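Leucine aminopeptidase 2 (Saccharomyces cerevisiae, PDB 2XQ0) cleaves di- and tripeptides from their amino end as a zinc-dependent M1-family aminopeptidase and also hydrolyses epoxides weakly, leukotriene A4 among them. Local coordinates at residues A[23-28]-A[160-165]; A[70-75]-A[91-96]; A[141-146]-A[617-622]; A[147-152]-A[379-384]. All coordinates share one frame; numbering follows the deposited sequence.

Interaction 1 (A[23-28]-A[160-165])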
loop_
_atom_site.group_PDB
_atom_site.type_symbol
_atom_site.label_atom_id
_atom_site.label_comp_id
_atom_site.label_asym_id
_atom_site.label_seq_id
_atom_site.Cartn_x
_atom_site.Cartn_y
_atom_site.Cartn_z
ATOM N N SER A 23 24.310 -0.276 1.928
ATOM C CA SER A 23 24.857 -0.237 3.282
ATOM C C SER A 23 25.551 -1.554 3.633
ATOM O O SER A 23 25.322 -2.573 2.984
ATOM C CB SER A 23 23.763 0.064 4.303
ATOM O OG SER A 23 22.948 -1.074 4.517
ATOM N N ASN A 24 26.417 -1.542 4.642
ATOM C CA ASN A 24 27.006 -2.814 5.061
ATOM C C ASN A 24 26.358 -3.285 6.348
ATOM O O ASN A 24 27.000 -3.440 7.387
ATOM C CB ASN A 24 28.541 -2.785 5.122
ATOM C CG ASN A 24 29.103 -1.666 5.996
ATOM O OD1 ASN A 24 28.385 -0.805 6.509
ATOM N ND2 ASN A 24 30.420 -1.678 6.150
ATOM N N TYR A 25 25.060 -3.520 6.250
ATOM C CA TYR A 25 24.244 -3.760 7.425
ATOM C C TYR A 25 24.543 -5.080 8.127
ATOM O O TYR A 25 24.307 -5.208 9.330
ATOM C CB TYR A 25 22.765 -3.696 7.059
ATOM C CG TYR A 25 22.283 -4.842 6.199
ATOM C CD1 TYR A 25 21.644 -5.941 6.768
ATOM C CD2 TYR A 25 22.480 -4.838 4.820
ATOM C CE1 TYR A 25 21.181 -6.991 5.982
ATOM C CE2 TYR A 25 22.033 -5.887 4.030
ATOM C CZ TYR A 25 21.366 -6.950 4.620
ATOM O OH TYR A 25 20.904 -7.979 3.838
ATOM N N LYS A 26 25.045 -6.068 7.402
ATOM C CA LYS A 26 25.377 -7.339 8.050
ATOM C C LYS A 26 26.516 -7.164 9.063
ATOM O O LYS A 26 26.782 -8.058 9.868
ATOM C CB LYS A 26 25.791 -8.396 7.022
ATOM C CG LYS A 26 24.725 -8.818 6.031
ATOM C CD LYS A 26 23.593 -9.589 6.693
ATOM C CE LYS A 26 22.807 -10.408 5.662
ATOM N NZ LYS A 26 21.619 -11.096 6.263
ATOM N N ASP A 27 27.199 -6.021 9.017
ATOM C CA ASP A 27 28.410 -5.824 9.814
ATOM C C ASP A 27 28.145 -5.124 11.136
ATOM O O ASP A 27 29.056 -4.950 11.943
ATOM C CB ASP A 27 29.436 -5.001 9.036
ATOM C CG ASP A 27 30.007 -5.750 7.848
ATOM O OD1 ASP A 27 29.849 -6.981 7.792
ATOM O OD2 ASP A 27 30.618 -5.104 6.970
ATOM N N PHE A 28 26.907 -4.696 11.345
ATOM C CA PHE A 28 26.562 -3.925 12.528
ATOM C C PHE A 28 25.199 -4.324 13.056
ATOM O O PHE A 28 24.359 -4.829 12.313
ATOM C CB PHE A 28 26.527 -2.428 12.205
ATOM C CG PHE A 28 27.805 -1.901 11.637
ATOM C CD1 PHE A 28 28.802 -1.424 12.468
ATOM C CD2 PHE A 28 28.011 -1.880 10.264
ATOM C CE1 PHE A 28 29.984 -0.937 11.945
ATOM C CE2 PHE A 28 29.197 -1.402 9.734
ATOM C CZ PHE A 28 30.181 -0.920 10.574
ATOM N N THR A 160 17.174 -0.983 4.731
ATOM C CA THR A 160 16.759 -2.331 4.339
ATOM C C THR A 160 15.732 -2.853 5.349
ATOM O O THR A 160 15.803 -2.538 6.535
ATOM C CB THR A 160 17.985 -3.300 4.202
ATOM O OG1 THR A 160 17.541 -4.657 4.246
ATOM C CG2 THR A 160 18.982 -3.078 5.306
ATOM N N PRO A 161 14.751 -3.630 4.879
ATOM C CA PRO A 161 13.780 -4.143 5.853
ATOM C C PRO A 161 14.382 -5.227 6.760
ATOM O O PRO A 161 13.739 -5.623 7.737
ATOM C CB PRO A 161 12.644 -4.672 4.979
ATOM C CG PRO A 161 13.247 -4.881 3.610
ATOM C CD PRO A 161 14.316 -3.821 3.481
ATOM N N SER A 162 15.609 -5.662 6.460
ATOM C CA SER A 162 16.362 -6.540 7.352
ATOM C C SER A 162 16.813 -5.850 8.632
ATOM O O SER A 162 17.090 -6.516 9.625
ATOM C CB SER A 162 17.591 -7.143 6.652
ATOM O OG SER A 162 17.222 -8.194 5.781
ATOM N N VAL A 163 16.897 -4.520 8.623
ATOM C CA VAL A 163 17.343 -3.808 9.820
ATOM C C VAL A 163 16.166 -3.168 10.540
ATOM O O VAL A 163 15.457 -2.373 9.943
ATOM C CB VAL A 163 18.394 -2.739 9.463
ATOM C CG1 VAL A 163 18.773 -1.891 10.686
ATOM C CG2 VAL A 163 19.633 -3.414 8.877
ATOM N N LYS A 164 15.948 -3.531 11.807
ATOM C CA LYS A 164 14.869 -2.946 12.597
ATOM C C LYS A 164 15.443 -2.417 13.902
ATOM O O LYS A 164 16.332 -3.029 14.492
ATOM C CB LYS A 164 13.779 -3.987 12.883
ATOM C CG LYS A 164 13.365 -4.769 11.640
ATOM C CD LYS A 164 11.875 -5.067 11.637
ATOM C CE LYS A 164 11.561 -6.313 12.432
ATOM N NZ LYS A 164 10.136 -6.714 12.265
ATOM N N SER A 165 14.926 -1.280 14.341
ATOM C CA SER A 165 15.495 -0.522 15.447
ATOM C C SER A 165 14.382 0.202 16.171
ATOM O O SER A 165 13.435 0.643 15.536
ATOM C CB SER A 165 16.447 0.531 14.878
ATOM O OG SER A 165 16.900 1.414 15.874
HETATM O O HOH W 1 19.232 -9.897 4.865
#
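Tyr-25 OH and Ser-162 OG are joined through one water, which lies 2.7 Å from Tyr-25 OH, donates to Ser-162 OG and accepts from Lys-26 NZ. The bridge ties a short 3-10 turn, leading into strand 28-40, to a type I beta turn running from Thr-160 to Val-163, ahead of the parallel neighbour strand 165-172 in the N-terminal M1 domain. Both hydroxyls have further partners: Tyr-25 OH bonds with the backbone N of Asp-18, and Ser-162 OG with the carbonyl of Cys-315. Below this polar rim the contact is apolar. The methyl CG2 of Thr-160 sits over one face of the Tyr-25 ring in a CH-pi contact, 4.0 Å from the centroid, while Lys-26 CG lies over the opposite face. With its CG between the backbone N and carbonyl carbon (chi1 70°), Tyr-25 sends its ring across to the 160-165 turn, where Ser-162 CB comes within 3.7 Å of Tyr-25 CE1. Val-163 CG2 packs on Tyr-25 CB at 3.6 Å. Thr-160 faces two ways: while CG2 meets the ring, OG1 bonds with Asp-18 and closes an ST turn by accepting from Ser-162 N at 3.1 Å, with an N-H...O angle of 158°.

Interaction 2 (A[70-75]-A[91-96])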
loop_
_atom_site.group_PDB
_atom_site.type_symbol
_atom_site.label_atom_id
_atom_site.label_comp_id
_atom_site.label_asym_id
_atom_site.label_seq_id
_atom_site.Cartn_x
_atom_site.Cartn_y
_atom_site.Cartn_z
ATOM N N ASP A 70 23.104 4.194 3.313
ATOM C CA ASP A 70 22.322 4.547 2.137
ATOM C C ASP A 70 21.985 6.025 2.253
ATOM O O ASP A 70 21.678 6.487 3.335
ATOM C CB ASP A 70 20.983 3.784 2.164
ATOM C CG ASP A 70 21.114 2.311 1.803
ATOM O OD1 ASP A 70 21.548 2.024 0.671
ATOM O OD2 ASP A 70 20.718 1.442 2.628
ATOM N N THR A 71 22.041 6.757 1.149
ATOM C CA THR A 71 21.466 8.095 1.074
ATOM C C THR A 71 20.993 8.262 -0.344
ATOM O O THR A 71 21.460 7.547 -1.234
ATOM C CB THR A 71 22.482 9.242 1.379
ATOM O OG1 THR A 71 23.352 9.447 0.258
ATOM C CG2 THR A 71 23.295 8.946 2.614
ATOM N N SER A 72 20.063 9.193 -0.545
ATOM C CA SER A 72 19.622 9.592 -1.873
ATOM C C SER A 72 19.240 11.071 -1.863
ATOM O O SER A 72 18.273 11.476 -1.208
ATOM C CB SER A 72 18.424 8.765 -2.327
ATOM O OG SER A 72 17.976 9.260 -3.577
ATOM N N TYR A 73 20.007 11.874 -2.589
ATOM C CA TYR A 73 19.795 13.312 -2.644
ATOM C C TYR A 73 19.738 13.952 -1.263
ATOM O O TYR A 73 18.917 14.842 -1.019
ATOM C CB TYR A 73 18.503 13.630 -3.389
ATOM C CG TYR A 73 18.379 13.011 -4.761
ATOM C CD1 TYR A 73 19.268 13.329 -5.780
ATOM C CD2 TYR A 73 17.349 12.126 -5.043
ATOM C CE1 TYR A 73 19.136 12.770 -7.038
ATOM C CE2 TYR A 73 17.209 11.561 -6.285
ATOM C CZ TYR A 73 18.101 11.885 -7.280
ATOM O OH TYR A 73 17.940 11.317 -8.517
ATOM N N LEU A 74 20.584 13.502 -0.351
ATOM C CA LEU A 74 20.732 14.214 0.920
ATOM C C LEU A 74 21.951 15.124 0.877
ATOM O O LEU A 74 22.907 14.876 0.138
ATOM C CB LEU A 74 20.867 13.258 2.102
ATOM C CG LEU A 74 19.683 12.386 2.488
ATOM C CD1 LEU A 74 20.084 11.402 3.590
ATOM C CD2 LEU A 74 18.528 13.252 2.929
ATOM N N ASP A 75 21.892 16.194 1.658
ATOM C CA ASP A 75 23.047 17.038 1.910
ATOM C C ASP A 75 23.621 16.607 3.269
ATOM O O ASP A 75 23.124 17.014 4.310
ATOM C CB ASP A 75 22.590 18.506 1.931
ATOM C CG ASP A 75 23.709 19.478 2.225
ATOM O OD1 ASP A 75 24.881 19.057 2.314
ATOM O OD2 ASP A 75 23.398 20.683 2.366
ATOM N N GLU A 91 29.715 8.825 -2.104
ATOM C CA GLU A 91 30.084 8.308 -3.409
ATOM C C GLU A 91 29.118 8.870 -4.434
ATOM O O GLU A 91 28.014 9.279 -4.083
ATOM C CB GLU A 91 30.040 6.773 -3.397
ATOM C CG GLU A 91 31.112 6.147 -2.503
ATOM C CD GLU A 91 31.215 4.640 -2.665
ATOM O OE1 GLU A 91 30.262 4.036 -3.196
ATOM O OE2 GLU A 91 32.246 4.055 -2.259
ATOM N N GLN A 92 29.514 8.882 -5.704
ATOM C CA GLN A 92 28.604 9.370 -6.727
ATOM C C GLN A 92 27.383 8.465 -6.817
ATOM O O GLN A 92 27.449 7.267 -6.562
ATOM C CB GLN A 92 29.288 9.507 -8.091
ATOM C CG GLN A 92 29.947 10.881 -8.276
ATOM C CD GLN A 92 30.884 10.943 -9.450
ATOM O OE1 GLN A 92 31.780 11.794 -9.501
ATOM N NE2 GLN A 92 30.696 10.042 -10.407
ATOM N N ARG A 93 26.265 9.067 -7.178
ATOM C CA ARG A 93 25.012 8.361 -7.254
ATOM C C ARG A 93 25.110 7.189 -8.232
ATOM O O ARG A 93 25.712 7.305 -9.291
ATOM C CB ARG A 93 23.953 9.353 -7.700
ATOM C CG ARG A 93 22.586 8.872 -7.524
ATOM C CD ARG A 93 21.574 9.937 -7.882
ATOM N NE ARG A 93 20.295 9.255 -7.975
ATOM C CZ ARG A 93 19.592 8.880 -6.917
ATOM N NH1 ARG A 93 20.024 9.183 -5.696
ATOM N NH2 ARG A 93 18.449 8.237 -7.080
ATOM N N LYS A 94 24.544 6.049 -7.859
ATOM C CA LYS A 94 24.359 4.958 -8.812
ATOM C C LYS A 94 22.888 4.575 -8.829
ATOM O O LYS A 94 22.304 4.317 -7.779
ATOM C CB LYS A 94 25.201 3.743 -8.431
ATOM C CG LYS A 94 24.917 3.203 -7.041
ATOM C CD LYS A 94 25.170 1.695 -6.963
ATOM C CE LYS A 94 24.100 0.909 -7.723
ATOM N NZ LYS A 94 24.280 -0.565 -7.603
ATOM N N GLU A 95 22.279 4.544 -10.010
ATOM C CA GLU A 95 20.863 4.254 -10.073
ATOM C C GLU A 95 20.647 2.749 -10.020
ATOM O O GLU A 95 21.505 1.985 -10.455
ATOM C CB GLU A 95 20.247 4.858 -11.330
ATOM C CG GLU A 95 20.577 6.332 -11.502
ATOM C CD GLU A 95 19.860 7.221 -10.507
ATOM O OE1 GLU A 95 18.936 6.732 -9.823
ATOM O OE2 GLU A 95 20.210 8.419 -10.420
ATOM N N PRO A 96 19.504 2.324 -9.468
ATOM C CA PRO A 96 18.529 3.228 -8.871
ATOM C C PRO A 96 18.717 3.309 -7.364
ATOM O O PRO A 96 17.824 3.807 -6.699
ATOM C CB PRO A 96 17.204 2.530 -9.171
ATOM C CG PRO A 96 17.549 1.087 -9.103
ATOM C CD PRO A 96 18.982 0.947 -9.557
HETATM O O HOH W 2 21.965 11.034 -4.552
#
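The guanidinium of Arg-93 lies nearly flat against the ring of Tyr-73, the two planes only 16° apart and their centres separated by 3.9 Å. The stack is displaced toward the hydroxyl end of the ring: Arg-93 CZ sits 3.4 Å from Tyr-73 CZ, and Tyr-73 OH rises over one face of the guanidinium without bonding to its nitrogens, the angles being poor. The cation-pi contact is therefore off-centre. Arg-93 reaches the ring with an extended chain, its CG opposite the backbone N (chi1 -166°), and the two side chains cross at about a right angle. Around the guanidinium rim, NH1 donates to Ser-72 OG at 2.9 Å, the serine oxygen tilted 20° from the guanidinium plane, and also to a water that accepts from the backbone N of Tyr-73. Together with the carboxylate of Glu-95, these bonds probably limit rotation of the guanidinium. Both segments belong to the large beta sheet of the N-terminal M1 domain and its loops: 70-75 leads into strand 74-81, while the loop segment 91-96 leaves the antiparallel neighbour, strand 84-90. On another part of the rim, Arg-93 NE forms a salt bridge with Glu-95 OE2 at 2.6 Å. Glu-95 OE2 lies near the guanidinium plane, whereas Arg-93 NE approaches from above the carboxylate plane; the bond from Arg-93 NH2 to Glu-95 OE1 is weak.

Interaction 3 (A[141-146]-A[617-622])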
loop_
_atom_site.group_PDB
_atom_site.type_symbol
_atom_site.label_atom_id
_atom_site.label_comp_id
_atom_site.label_asym_id
_atom_site.label_seq_id
_atom_site.Cartn_x
_atom_site.Cartn_y
_atom_site.Cartn_z
ATOM N N TYR A 141 1.622 22.084 4.383
ATOM C CA TYR A 141 1.500 20.704 4.824
ATOM C C TYR A 141 2.609 19.912 4.182
ATOM O O TYR A 141 3.040 20.224 3.070
ATOM C CB TYR A 141 0.146 20.154 4.361
ATOM C CG TYR A 141 -0.311 18.828 4.963
ATOM C CD1 TYR A 141 0.149 17.614 4.459
ATOM C CD2 TYR A 141 -1.256 18.797 5.981
ATOM C CE1 TYR A 141 -0.297 16.409 4.966
ATOM C CE2 TYR A 141 -1.707 17.603 6.498
ATOM C CZ TYR A 141 -1.221 16.408 5.990
ATOM O OH TYR A 141 -1.665 15.215 6.510
ATOM N N VAL A 142 3.083 18.890 4.879
ATOM C CA VAL A 142 4.064 17.996 4.300
ATOM C C VAL A 142 3.813 16.603 4.857
ATOM O O VAL A 142 3.367 16.456 5.996
ATOM C CB VAL A 142 5.481 18.449 4.645
ATOM C CG1 VAL A 142 5.642 18.502 6.170
ATOM C CG2 VAL A 142 6.552 17.548 3.994
ATOM N N PHE A 143 4.068 15.581 4.050
ATOM C CA PHE A 143 3.978 14.200 4.548
ATOM C C PHE A 143 4.985 13.349 3.817
ATOM O O PHE A 143 5.383 13.680 2.701
ATOM C CB PHE A 143 2.563 13.634 4.384
ATOM C CG PHE A 143 2.142 13.442 2.951
ATOM C CD1 PHE A 143 2.407 12.253 2.286
ATOM C CD2 PHE A 143 1.488 14.451 2.270
ATOM C CE1 PHE A 143 2.017 12.095 0.959
ATOM C CE2 PHE A 143 1.084 14.291 0.966
ATOM C CZ PHE A 143 1.352 13.121 0.307
ATOM N N SER A 144 5.383 12.249 4.442
ATOM C CA SER A 144 6.332 11.308 3.850
ATOM C C SER A 144 5.665 10.042 3.334
ATOM O O SER A 144 4.516 9.723 3.666
ATOM C CB SER A 144 7.364 10.912 4.904
ATOM O OG SER A 144 6.719 10.145 5.905
ATOM N N GLN A 145 6.403 9.318 2.505
ATOM C CA GLN A 145 6.029 7.982 2.072
ATOM C C GLN A 145 7.364 7.322 1.727
ATOM O O GLN A 145 8.011 7.708 0.752
ATOM C CB GLN A 145 5.123 8.037 0.840
ATOM C CG GLN A 145 5.043 6.718 0.075
ATOM C CD GLN A 145 4.485 5.598 0.928
ATOM O OE1 GLN A 145 3.408 5.733 1.510
ATOM N NE2 GLN A 145 5.220 4.494 1.022
ATOM N N LEU A 146 7.796 6.372 2.551
ATOM C CA LEU A 146 9.162 5.850 2.453
ATOM C C LEU A 146 9.281 4.500 1.748
ATOM O O LEU A 146 10.357 4.126 1.244
ATOM C CB LEU A 146 9.822 5.786 3.840
ATOM C CG LEU A 146 9.796 7.085 4.641
ATOM C CD1 LEU A 146 10.713 6.985 5.866
ATOM C CD2 LEU A 146 10.177 8.267 3.767
ATOM N N THR A 617 -0.379 19.667 -8.633
ATOM C CA THR A 617 -1.139 19.399 -7.412
ATOM C C THR A 617 -0.975 17.948 -6.955
ATOM O O THR A 617 -1.248 17.612 -5.802
ATOM C CB THR A 617 -2.644 19.739 -7.568
ATOM O OG1 THR A 617 -3.308 18.730 -8.344
ATOM C CG2 THR A 617 -2.815 21.098 -8.236
ATOM N N TYR A 618 -0.509 17.095 -7.857
ATOM C CA TYR A 618 -0.379 15.672 -7.559
ATOM C C TYR A 618 0.943 15.352 -6.847
ATOM O O TYR A 618 1.893 16.124 -6.936
ATOM C CB TYR A 618 -0.517 14.855 -8.851
ATOM C CG TYR A 618 -1.810 15.102 -9.615
ATOM C CD1 TYR A 618 -1.793 15.518 -10.942
ATOM C CD2 TYR A 618 -3.047 14.920 -9.005
ATOM C CE1 TYR A 618 -2.976 15.737 -11.643
ATOM C CE2 TYR A 618 -4.233 15.138 -9.695
ATOM C CZ TYR A 618 -4.193 15.546 -11.011
ATOM O OH TYR A 618 -5.370 15.763 -11.695
ATOM N N HIS A 619 0.998 14.224 -6.135
ATOM C CA HIS A 619 2.246 13.773 -5.506
ATOM C C HIS A 619 3.282 13.577 -6.596
ATOM O O HIS A 619 2.928 13.218 -7.723
ATOM C CB HIS A 619 2.045 12.450 -4.739
ATOM C CG HIS A 619 3.194 12.090 -3.837
ATOM N ND1 HIS A 619 4.356 11.513 -4.301
ATOM C CD2 HIS A 619 3.358 12.239 -2.502
ATOM C CE1 HIS A 619 5.189 11.323 -3.292
ATOM N NE2 HIS A 619 4.608 11.757 -2.188
ATOM N N PRO A 620 4.564 13.817 -6.276
ATOM C CA PRO A 620 5.636 13.622 -7.260
ATOM C C PRO A 620 5.541 12.304 -8.033
ATOM O O PRO A 620 5.756 12.295 -9.251
ATOM C CB PRO A 620 6.892 13.611 -6.395
ATOM C CG PRO A 620 6.565 14.509 -5.275
ATOM C CD PRO A 620 5.088 14.322 -4.992
ATOM N N ILE A 621 5.230 11.215 -7.331
ATOM C CA ILE A 621 5.130 9.895 -7.944
ATOM C C ILE A 621 4.007 9.849 -8.959
ATOM O O ILE A 621 4.204 9.470 -10.112
ATOM C CB ILE A 621 4.840 8.809 -6.895
ATOM C CG1 ILE A 621 5.726 8.988 -5.657
ATOM C CG2 ILE A 621 5.031 7.441 -7.516
ATOM C CD1 ILE A 621 7.154 8.554 -5.843
ATOM N N CYS A 622 2.816 10.229 -8.512
ATOM C CA CYS A 622 1.656 10.280 -9.390
ATOM C C CYS A 622 1.864 11.226 -10.585
ATOM O O CYS A 622 1.420 10.923 -11.693
ATOM C CB CYS A 622 0.413 10.659 -8.593
ATOM S SG CYS A 622 -1.062 10.834 -9.586
#
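At the N-terminus of helix 620-629, His-619 occupies the N-cap position and turns its imidazole toward Phe-143 of strand 141-144, so the contact joins the C-terminal helical domain to the N-terminal M1 domain. The rings meet obliquely, with centroids 5.6 Å apart and planes inclined at 44°. His-619 CD2 makes the closest approach, 3.6 Å from Phe-143 CZ and 3.7 Å from Phe-143 CE1; Phe-143 CZ lies near the plane of the imidazole, at its edge. The other side of the histidine does the capping: ND1 accepts from Ile-621 N at 3.2 Å, almost straight at 171° and close to the ring plane. With CG opposite its own backbone N (chi1 -168°), His-619 can present ND1 to the helix while CD2 faces the strand, and the cap bond probably limits rotation of the imidazole. His-619 NE2 is buried with no partner in the model. Ile-621 N would probably lose its capping acceptor if an alanine stood at this position, and a gap would be likely to open beside CZ and CE1 of Phe-143. Past the strand, Gln-145 and Leu-146 belong to the substrate-binding site, and Pro-272 of that site lies close to the imidazole. Phe-143 also meets the ring of Tyr-271, and His-619 packs on Gln-128 of strand 127-130, the antiparallel neighbour of strand 141-144, while Ile-621 and Cys-622 face Met-589 of helix 589-600.

Interaction 4 (A[147-152]-A[379-384]). With BES (2-(3-amino-2-hydroxy-4-phenyl-butyrylamino)-4-methyl-pentanoic acid), chain B.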
loop_
_atom_site.group_PDB
_atom_site.type_symbol
_atom_site.label_atom_id
_atom_site.label_comp_id
_atom_site.label_asym_id
_atom_site.label_seq_id
_atom_site.Cartn_x
_atom_site.Cartn_y
_atom_site.Cartn_z
ATOM N N GLU A 147 8.190 3.757 1.688
ATOM C CA GLU A 147 8.274 2.421 1.080
ATOM C C GLU A 147 8.417 2.564 -0.431
ATOM O O GLU A 147 7.718 3.375 -1.023
ATOM C CB GLU A 147 7.024 1.601 1.412
ATOM C CG GLU A 147 7.184 0.085 1.192
ATOM C CD GLU A 147 5.955 -0.675 1.685
ATOM O OE1 GLU A 147 5.057 -0.013 2.225
ATOM O OE2 GLU A 147 5.882 -1.903 1.528
ATOM N N ALA A 148 9.321 1.807 -1.060
ATOM C CA ALA A 148 10.151 0.796 -0.414
ATOM C C ALA A 148 11.528 1.304 0.019
ATOM O O ALA A 148 11.970 0.998 1.129
ATOM C CB ALA A 148 10.332 -0.396 -1.343
ATOM N N ILE A 149 12.217 2.040 -0.857
ATOM C CA ILE A 149 13.558 2.552 -0.520
ATOM C C ILE A 149 13.727 4.079 -0.572
ATOM O O ILE A 149 14.745 4.595 -1.046
ATOM C CB ILE A 149 14.644 1.889 -1.371
ATOM C CG1 ILE A 149 14.378 2.115 -2.868
ATOM C CG2 ILE A 149 14.705 0.371 -1.040
ATOM C CD1 ILE A 149 15.543 1.662 -3.768
ATOM N N HIS A 150 12.749 4.805 -0.052
ATOM C CA HIS A 150 12.850 6.269 -0.013
ATOM C C HIS A 150 13.278 6.792 1.362
ATOM O O HIS A 150 13.507 7.996 1.523
ATOM C CB HIS A 150 11.516 6.900 -0.426
ATOM C CG HIS A 150 11.146 6.626 -1.850
ATOM N ND1 HIS A 150 11.843 7.161 -2.911
ATOM C CD2 HIS A 150 10.175 5.851 -2.387
ATOM C CE1 HIS A 150 11.309 6.737 -4.043
ATOM N NE2 HIS A 150 10.290 5.947 -3.753
ATOM N N ALA A 151 13.374 5.914 2.358
ATOM C CA ALA A 151 13.827 6.373 3.678
ATOM C C ALA A 151 15.208 7.008 3.567
ATOM O O ALA A 151 15.504 8.006 4.225
ATOM C CB ALA A 151 13.830 5.247 4.675
ATOM N N ARG A 152 16.051 6.435 2.714
ATOM C CA ARG A 152 17.396 6.975 2.478
ATOM C C ARG A 152 17.361 8.369 1.830
ATOM O O ARG A 152 18.391 9.022 1.710
ATOM C CB ARG A 152 18.216 6.011 1.603
ATOM C CG ARG A 152 17.665 5.894 0.170
ATOM C CD ARG A 152 18.281 4.733 -0.629
ATOM N NE ARG A 152 17.939 3.432 -0.048
ATOM C CZ ARG A 152 18.228 2.242 -0.574
ATOM N NH1 ARG A 152 18.911 2.136 -1.716
ATOM N NH2 ARG A 152 17.834 1.141 0.058
ATOM N N THR A 379 18.108 -3.249 -10.116
ATOM C CA THR A 379 16.665 -3.222 -10.296
ATOM C C THR A 379 16.018 -2.309 -9.279
ATOM O O THR A 379 16.312 -2.381 -8.080
ATOM C CB THR A 379 16.042 -4.609 -10.121
ATOM O OG1 THR A 379 16.721 -5.557 -10.948
ATOM C CG2 THR A 379 14.572 -4.565 -10.509
ATOM N N ASP A 380 15.134 -1.447 -9.761
ATOM C CA ASP A 380 14.323 -0.632 -8.876
ATOM C C ASP A 380 13.284 -1.548 -8.260
ATOM O O ASP A 380 12.532 -2.202 -8.985
ATOM C CB ASP A 380 13.647 0.483 -9.678
ATOM C CG ASP A 380 12.900 1.471 -8.801
ATOM O OD1 ASP A 380 12.563 1.132 -7.646
ATOM O OD2 ASP A 380 12.633 2.595 -9.280
ATOM N N PRO A 381 13.246 -1.621 -6.919
ATOM C CA PRO A 381 12.252 -2.441 -6.222
ATOM C C PRO A 381 10.828 -2.114 -6.659
ATOM O O PRO A 381 9.978 -3.012 -6.668
ATOM C CB PRO A 381 12.453 -2.056 -4.756
ATOM C CG PRO A 381 13.885 -1.692 -4.669
ATOM C CD PRO A 381 14.236 -1.051 -5.988
ATOM N N ASP A 382 10.572 -0.854 -7.006
ATOM C CA ASP A 382 9.276 -0.441 -7.545
ATOM C C ASP A 382 8.873 -1.343 -8.703
ATOM O O ASP A 382 7.733 -1.790 -8.786
ATOM C CB ASP A 382 9.329 1.005 -8.056
ATOM C CG ASP A 382 9.067 2.037 -6.967
ATOM O OD1 ASP A 382 8.413 1.698 -5.956
ATOM O OD2 ASP A 382 9.504 3.200 -7.134
ATOM N N ASP A 383 9.819 -1.602 -9.597
ATOM C CA ASP A 383 9.539 -2.334 -10.827
ATOM C C ASP A 383 8.942 -3.713 -10.575
ATOM O O ASP A 383 8.430 -4.348 -11.495
ATOM C CB ASP A 383 10.803 -2.463 -11.690
ATOM C CG ASP A 383 11.200 -1.150 -12.344
ATOM O OD1 ASP A 383 10.546 -0.113 -12.079
ATOM O OD2 ASP A 383 12.173 -1.158 -13.129
ATOM N N ALA A 384 9.002 -4.170 -9.330
ATOM C CA ALA A 384 8.517 -5.498 -8.983
ATOM C C ALA A 384 7.216 -5.441 -8.209
ATOM O O ALA A 384 6.640 -6.473 -7.883
ATOM C CB ALA A 384 9.553 -6.234 -8.170
HETATM N N2 BES B . 2.232 0.242 2.057
HETATM C C1 BES B . 1.338 -0.345 1.080
HETATM C C6 BES B . 1.340 0.488 -0.203
HETATM C C7 BES B . 2.714 0.465 -0.836
HETATM C C8 BES B . 3.389 -0.743 -0.976
HETATM C C12 BES B . 3.311 1.648 -1.260
HETATM C C9 BES B . 4.654 -0.769 -1.550
HETATM C C11 BES B . 4.579 1.621 -1.834
HETATM C C10 BES B . 5.251 0.411 -1.981
HETATM C C2 BES B . -0.089 -0.454 1.633
HETATM O O2 BES B . -0.205 -1.200 2.853
HETATM C C3 BES B . -0.919 -1.101 0.575
HETATM O O3 BES B . -0.806 -2.300 0.308
HETATM N N1 BES B . -1.719 -0.210 0.003
HETATM C C4 BES B . -2.676 -0.416 -1.063
HETATM C C13 BES B . -3.997 -0.582 -0.322
HETATM C C14 BES B . -4.741 -1.851 -0.716
HETATM C C15 BES B . -5.728 -2.241 0.379
HETATM C C16 BES B . -3.787 -3.000 -1.030
HETATM C C5 BES B . -2.717 0.861 -1.852
HETATM O O1 BES B . -3.056 0.821 -3.056
HETATM O O4 BES B . -2.399 1.929 -1.269
#
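The backbones of 147-152 and 379-384 come nearest at Ala-148 and Pro-381, whose CA atoms are 7.0 Å apart, beside a cis peptide bond linking Glu-147 to Ala-148. Pro-381 fills the interface: Ile-149 CD1 touches its CD at 3.7 Å and also meets its CG, the two side chains crossing at about a right angle, while Ala-148 CB faces Pro-381 CB at 4.3 Å. Ile-149 CG1 stands between the backbone N and carbonyl carbon (chi1 58°), which directs CD1 to the proline ring. Asp-380 OD1 accepts from Asp-382 N at 2.9 Å, an Asx turn at the start of the 3-10 segment 381-384. Glu-147, next along the chain to Ala-148, reaches the inhibitor through an extended side chain, and its OE1 accepts from the amine N2 of bestatin at 2.8 Å. Its CG and CD run along the inhibitor's phenyl group, Glu-147 CD lying 3.5 Å from bestatin C9. A glutamine in its place would probably cost the bestatin amine the negative charge beside it at this position. Glu-277 and Gly-274 also bond to bestatin, an arrangement consistent with recognition of the free amino group by glutamates in M1 aminopeptidases.

How the interactions relate
Interactions 1, 2 and 4 lie on the same side of the chain's centre, 1 and 4 being linked through 2. Interaction 2 is nested within the loop closed by interaction 1, and they touch where Ser-23 CB packs 3.7 Å from Asp-70 OD2. Interaction 2 meets interaction 4 through a probable hydrogen bond from Ser-72 N to Arg-152 O, 2.8 Å, with Pro-96 packed on Asp-380. Interactions 3 and 4 touch at Leu-146 CD1 and Ala-151 CB, 3.8 Å apart; their consecutive segments 141-146 and 147-152 carry Gln-145, Leu-146 and Glu-147 into the substrate site. Glu-147 bonds bestatin, whereas the side chain of His-619 is about 10 Å from the inhibitor; that of Ala-148 is about 12 Å from the zinc ion.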